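Local coordinates for protein serine protease (Nocardiopsis alba, PDB 2OUA) that probably cleaves peptide bonds within proteins as a secreted, acid-stable serine endopeptidase of the chymotrypsin-like S1 family, at residues Gln42-Gly46 with Asn47-Val51; Thr93-Ile96 with Gly97-Val100. All coordinates share one frame; numbering follows the deposited sequence.

Overall arrangement
This chain is the protease domain of a longer precursor, with the double-barrel fold of the S1 family. Contact 1 is a tight hairpin, residues 42-51, in the N-terminal sheet. Contact 2 is a turn, residues 93-100, that leads into strand 99-104, the first strand of the C-terminal barrel. The two lie on opposite sides of the chain's centre. Their own centres are about 32 Å apart, their nearest atoms about 21 Å, and they do not touch. Neither reaches the predicted His35, Asp61 and Ser143 triad or the pocket holding the 4-(2-aminoethyl)benzenesulfonyl fluoride. Contact 2 instead meets a sulfate ion. Contact 1 reverses the chain between two paired strands.

Contact 1: residues Gln42-Gly46 with Asn47-Val51; sequences QVSIG and NGRGV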
ATOM      1  N   GLN A  42      -1.053 -16.917  -2.881  1.00  8.64           N
ATOM      2  CA  GLN A  42      -2.498 -16.803  -2.720  1.00 10.06           C
ATOM      3  C   GLN A  42      -2.885 -15.845  -1.602  1.00 11.27           C
ATOM      4  O   GLN A  42      -2.253 -15.808  -0.542  1.00 10.33           O
ATOM      5  CB  GLN A  42      -3.101 -18.182  -2.438  1.00 12.85           C
ATOM      6  CG  GLN A  42      -2.956 -19.171  -3.582  1.00 16.41           C
ATOM      7  CD  GLN A  42      -3.753 -18.765  -4.802  1.00 20.94           C
ATOM      8  OE1 GLN A  42      -4.956 -18.519  -4.714  1.00 23.97           O
ATOM      9  NE2 GLN A  42      -3.089 -18.697  -5.949  1.00 23.99           N
ATOM     10  N   VAL A  43      -3.950 -15.090  -1.842  1.00 10.96           N
ATOM     11  CA  VAL A  43      -4.440 -14.107  -0.889  1.00 11.39           C
ATOM     12  C   VAL A  43      -5.903 -14.325  -0.523  1.00 11.62           C
ATOM     13  O   VAL A  43      -6.703 -14.753  -1.354  1.00 10.17           O
ATOM     14  CB  VAL A  43      -4.310 -12.678  -1.474  1.00 13.55           C
ATOM     15  CG1 VAL A  43      -5.095 -11.685  -0.629  1.00 14.20           C
ATOM     16  CG2 VAL A  43      -2.843 -12.280  -1.544  1.00 12.47           C
ATOM     17  N   SER A  44      -6.234 -14.017   0.725  1.00 12.36           N
ATOM     18  CA  SER A  44      -7.601 -14.113   1.224  1.00 12.37           C
ATOM     19  C   SER A  44      -7.961 -12.808   1.918  1.00 11.76           C
ATOM     20  O   SER A  44      -7.198 -12.299   2.745  1.00 11.51           O
ATOM     21  CB  SER A  44      -7.755 -15.262   2.223  1.00 12.72           C
ATOM     22  OG  SER A  44      -7.816 -16.514   1.566  1.00 14.96           O
ATOM     23  N   ILE A  45      -9.112 -12.253   1.558  1.00 11.54           N
ATOM     24  CA  ILE A  45      -9.609 -11.031   2.175  1.00 12.36           C
ATOM     25  C   ILE A  45     -11.125 -11.166   2.219  1.00 12.31           C
ATOM     26  O   ILE A  45     -11.803 -11.079   1.195  1.00 11.49           O
ATOM     27  CB  ILE A  45      -9.192  -9.764   1.383  1.00 11.70           C
ATOM     28  CG1 ILE A  45      -9.896  -8.541   1.970  1.00 12.82           C
ATOM     29  CG2 ILE A  45      -9.494  -9.930  -0.093  1.00 11.19           C
ATOM     30  CD1 ILE A  45      -9.366  -7.222   1.447  1.00 12.93           C
ATOM     31  N   GLY A  46     -11.653 -11.398   3.416  1.00 12.69           N
ATOM     32  CA  GLY A  46     -13.084 -11.587   3.547  1.00 14.14           C
ATOM     33  C   GLY A  46     -13.411 -12.828   2.740  1.00 15.42           C
ATOM     34  O   GLY A  46     -12.694 -13.827   2.823  1.00 15.90           O
ATOM     35  N   ASN A  47     -14.471 -12.772   1.944  1.00 15.28           N
ATOM     36  CA  ASN A  47     -14.860 -13.908   1.119  1.00 15.95           C
ATOM     37  C   ASN A  47     -14.151 -13.794  -0.227  1.00 15.66           C
ATOM     38  O   ASN A  47     -14.463 -14.515  -1.175  1.00 15.94           O
ATOM     39  CB  ASN A  47     -16.375 -13.910   0.911  1.00 17.50           C
ATOM     40  CG  ASN A  47     -16.845 -12.761   0.039  1.00 20.05           C
ATOM     41  OD1 ASN A  47     -16.207 -11.708  -0.015  1.00 19.97           O
ATOM     42  ND2 ASN A  47     -17.971 -12.953  -0.639  1.00 21.22           N
ATOM     43  N   GLY A  48     -13.194 -12.875  -0.305  1.00 14.21           N
ATOM     44  CA  GLY A  48     -12.460 -12.676  -1.542  1.00 13.89           C
ATOM     45  C   GLY A  48     -11.178 -13.481  -1.614  1.00 12.84           C
ATOM     46  O   GLY A  48     -10.561 -13.775  -0.592  1.00 13.31           O
ATOM     47  N   ARG A  49     -10.779 -13.841  -2.830  1.00 13.02           N
ATOM     48  CA  ARG A  49      -9.559 -14.611  -3.051  1.00 13.19           C
ATOM     49  C   ARG A  49      -8.769 -13.989  -4.196  1.00 11.87           C
ATOM     50  O   ARG A  49      -9.343 -13.532  -5.185  1.00 12.00           O
ATOM     51  CB  ARG A  49      -9.900 -16.065  -3.396  1.00 14.23           C
ATOM     52  CG  ARG A  49     -10.664 -16.807  -2.308  1.00 17.70           C
ATOM     53  CD  ARG A  49      -9.778 -17.133  -1.113  1.00 21.14           C
ATOM     54  NE  ARG A  49     -10.511 -17.835  -0.062  1.00 23.28           N
ATOM     55  CZ  ARG A  49     -11.311 -17.242   0.823  1.00 24.10           C
ATOM     56  NH1 ARG A  49     -11.487 -15.927   0.797  1.00 22.24           N
ATOM     57  NH2 ARG A  49     -11.942 -17.972   1.736  1.00 24.70           N
ATOM     58  N   GLY A  50      -7.450 -13.976  -4.063  1.00 10.83           N
ATOM     59  CA  GLY A  50      -6.623 -13.398  -5.103  1.00 10.16           C
ATOM     60  C   GLY A  50      -5.256 -14.035  -5.156  1.00  8.51           C
ATOM     61  O   GLY A  50      -4.955 -14.942  -4.378  1.00  8.96           O
ATOM     62  N   VAL A  51      -4.423 -13.549  -6.067  1.00  9.49           N
ATOM     63  CA  VAL A  51      -3.076 -14.075  -6.229  1.00  9.44           C
ATOM     64  C   VAL A  51      -2.122 -12.962  -6.632  1.00  8.20           C
ATOM     65  O   VAL A  51      -2.494 -12.059  -7.383  1.00  9.04           O
ATOM     66  CB  VAL A  51      -3.052 -15.176  -7.314  1.00  9.66           C
ATOM     67  CG1 VAL A  51      -3.568 -14.609  -8.628  1.00 13.63           C
ATOM     68  CG2 VAL A  51      -1.640 -15.715  -7.491  1.00 10.38           C
TER
HETATM   69  O   HOH W   1     -13.914 -16.690   3.597  1.00 41.64           O
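Ile45 and Gly48 face each other at the end of a beta hairpin, strands 42-45 and 48-51 joined by the two-residue loop Gly46-Asn47 in a type II' turn. It belongs to the N-terminal sheet of the chymotrypsin-like fold. Beyond the hairpin, Val51 and Arg49 pair by backbone with strand 62-69, and Ser44 with Thr10.

Backbone bonds hold the two strands together. Val43 and Gly50 form one hydrogen-bonded antiparallel pair, with Val43 N 2.7 Å from Gly50 O. Ile45 and Gly48 form the next, and Gly48 N reaches Ile45 O at 2.7 Å to close the turn. Gly46 sits at the corner with a positive phi (62°), as a type II' turn requires. CA-H...O contacts lie between these pairs, such as Arg49 CA to Val43 O at 3.3 Å.

The polar side-chain work falls to Arg49. Its chain bends at chi2 (-72°), which folds the guanidinium back over the turn. NH1 donates to Gly48 O at 2.7 Å and to Gly46 O at 3.2 Å, both near the guanidinium plane. Gly48 O is thus gripped by two donors, Ile45 N and Arg49 NH1, from opposite faces of its plane. A water bridges Arg49 NH2 and Gly46 O. Asn47, at the turn's other corner position, has its OD1 hydrogen-bonded to Ala1 N.

Packing splits between two faces. Val43 and Ile45 point to the buried face, where both meet Tyr9. On the other face the Gln42 and Val51 side chains cross obliquely, with Gln42 NE2 3.7 Å from Val51 CG2. Ser44 OG lies over one face of the Arg49 guanidinium, offset toward its rim, and meets Arg49 CD at 3.4 Å.

Contact 2: residues Thr93-Ile96 with Gly97-Val100; sequences TAPI and GSQV. With SO4 (sulfate ion), chain D.
Ser98 tucks its side chain back against Ala94 and Pro95 across a type II beta turn that runs from Pro95 to Ser98. The turn lies at the surface and delivers the chain into strand 99-104 of the C-terminal barrel of this chymotrypsin-like fold. It closes through one backbone bond, Ser98 N to Pro95 O at 2.9 Å. Gly97 occupies the third position of the turn with a positive phi (96°), as is usual for type II.

The Ser98 side chain starts at the turn's last residue, with CB turned toward the 93-96 segment. Its CB lies 3.0 Å from Pro95 O, the same carbonyl that takes the Ser98 N-H. The CB also meets the Pro95 ring, 3.9 Å from CD, and the methyl of Ala94. With OG anti to the backbone N (chi1 169°), the hydroxyl swings beside its own carbonyl carbon and on toward the following peptide. There OG donates to Gln99 O at 2.9 Å, tilted from the carbonyl plane. The same OG rests 3.6 Å from Ala94 CB. One small side chain therefore links the approach to the turn with the start of the strand.

Gln99 O also accepts a hydrogen bond from Ser149 OG. Ala94 N bonds Gln154 OE1, and Ala94 O accepts a hydrogen bond from Arg117 NH2. Backbone bonds join Gly97 and Ser98 to Ile114 on the adjacent strand 108-116.

On the outer side of the turn a sulfate ion, probably from the crystallisation liquor, sits against Pro95 and Ile96. Ile96 CG1 runs beside its own backbone N and comes 3.2 Å from sulfate O2. That oxygen accepts the hydrogen bond of Ile96 N at 2.8 Å, with an N-H...O angle of 153°.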
ATOM      1  N   THR A  93       1.201  13.341  -7.588  1.00 11.20           N
ATOM      2  CA  THR A  93       2.246  13.343  -6.573  1.00 11.82           C
ATOM      3  C   THR A  93       2.206  14.576  -5.679  1.00 11.18           C
ATOM      4  O   THR A  93       2.147  15.707  -6.162  1.00 11.52           O
ATOM      5  CB  THR A  93       3.638  13.254  -7.231  1.00 14.13           C
ATOM      6  OG1 THR A  93       3.694  12.091  -8.067  1.00 17.72           O
ATOM      7  CG2 THR A  93       4.722  13.153  -6.173  1.00 16.21           C
ATOM      8  N   ALA A  94       2.242  14.347  -4.373  1.00 10.92           N
ATOM      9  CA  ALA A  94       2.231  15.432  -3.405  1.00 11.62           C
ATOM     10  C   ALA A  94       3.660  15.939  -3.219  1.00 10.80           C
ATOM     11  O   ALA A  94       4.621  15.164  -3.266  1.00 10.01           O
ATOM     12  CB  ALA A  94       1.665  14.944  -2.074  1.00 11.34           C
ATOM     13  N   PRO A  95       3.822  17.253  -3.008  1.00 10.68           N
ATOM     14  CA  PRO A  95       5.158  17.825  -2.825  1.00 10.67           C
ATOM     15  C   PRO A  95       5.803  17.465  -1.493  1.00 10.69           C
ATOM     16  O   PRO A  95       5.118  17.126  -0.525  1.00  9.88           O
ATOM     17  CB  PRO A  95       4.897  19.325  -2.923  1.00 12.28           C
ATOM     18  CG  PRO A  95       3.550  19.449  -2.261  1.00 11.95           C
ATOM     19  CD  PRO A  95       2.788  18.300  -2.908  1.00 11.07           C
ATOM     20  N   ILE A  96       7.129  17.536  -1.454  1.00  9.88           N
ATOM     21  CA  ILE A  96       7.856  17.279  -0.222  1.00  9.49           C
ATOM     22  C   ILE A  96       7.293  18.317   0.746  1.00  8.47           C
ATOM     23  O   ILE A  96       7.035  19.451   0.347  1.00  6.83           O
ATOM     24  CB  ILE A  96       9.369  17.542  -0.408  1.00 10.97           C
ATOM     25  CG1 ILE A  96       9.959  16.512  -1.376  1.00 14.26           C
ATOM     26  CG2 ILE A  96      10.080  17.515   0.942  1.00 12.53           C
ATOM     27  CD1 ILE A  96       9.866  15.085  -0.892  1.00 16.47           C
ATOM     28  N   GLY A  97       7.088  17.932   2.000  1.00  6.79           N
ATOM     29  CA  GLY A  97       6.544  18.869   2.965  1.00  8.16           C
ATOM     30  C   GLY A  97       5.041  18.723   3.120  1.00  8.53           C
ATOM     31  O   GLY A  97       4.459  19.198   4.092  1.00  9.11           O
ATOM     32  N   SER A  98       4.410  18.062   2.158  1.00  8.85           N
ATOM     33  CA  SER A  98       2.969  17.849   2.200  1.00  9.10           C
ATOM     34  C   SER A  98       2.575  16.880   3.309  1.00  9.59           C
ATOM     35  O   SER A  98       3.360  16.019   3.706  1.00  8.19           O
ATOM     36  CB  SER A  98       2.482  17.291   0.862  1.00 10.69           C
ATOM     37  OG  SER A  98       1.139  16.838   0.952  1.00 12.79           O
ATOM     38  N   GLN A  99       1.359  17.024   3.824  1.00  8.54           N
ATOM     39  CA  GLN A  99       0.900  16.100   4.844  1.00 10.33           C
ATOM     40  C   GLN A  99       0.546  14.817   4.089  1.00  9.35           C
ATOM     41  O   GLN A  99       0.233  14.857   2.897  1.00  7.20           O
ATOM     42  CB  GLN A  99      -0.343  16.639   5.562  1.00 13.30           C
ATOM     43  CG  GLN A  99      -0.138  17.987   6.243  1.00 18.37           C
ATOM     44  CD  GLN A  99      -1.306  18.381   7.131  1.00 24.11           C
ATOM     45  OE1 GLN A  99      -2.455  18.410   6.692  1.00 27.23           O
ATOM     46  NE2 GLN A  99      -1.015  18.688   8.389  1.00 28.56           N
ATOM     47  N   VAL A 100       0.618  13.685   4.772  1.00  7.47           N
ATOM     48  CA  VAL A 100       0.281  12.410   4.157  1.00  7.52           C
ATOM     49  C   VAL A 100      -0.198  11.501   5.282  1.00  8.25           C
ATOM     50  O   VAL A 100       0.229  11.654   6.428  1.00  8.71           O
ATOM     51  CB  VAL A 100       1.512  11.778   3.441  1.00  7.77           C
ATOM     52  CG1 VAL A 100       2.543  11.309   4.462  1.00  5.25           C
ATOM     53  CG2 VAL A 100       1.063  10.619   2.552  1.00  5.16           C
TER
HETATM   54  S   SO4 D9401       8.785  18.669  -4.554  1.00 42.78           S
HETATM   55  O1  SO4 D9401       7.601  19.346  -5.115  1.00 43.83           O
HETATM   56  O2  SO4 D9401       8.381  17.364  -3.989  1.00 43.42           O
HETATM   57  O3  SO4 D9401       9.784  18.474  -5.622  1.00 43.80           O
HETATM   58  O4  SO4 D9401       9.361  19.498  -3.482  1.00 43.43           O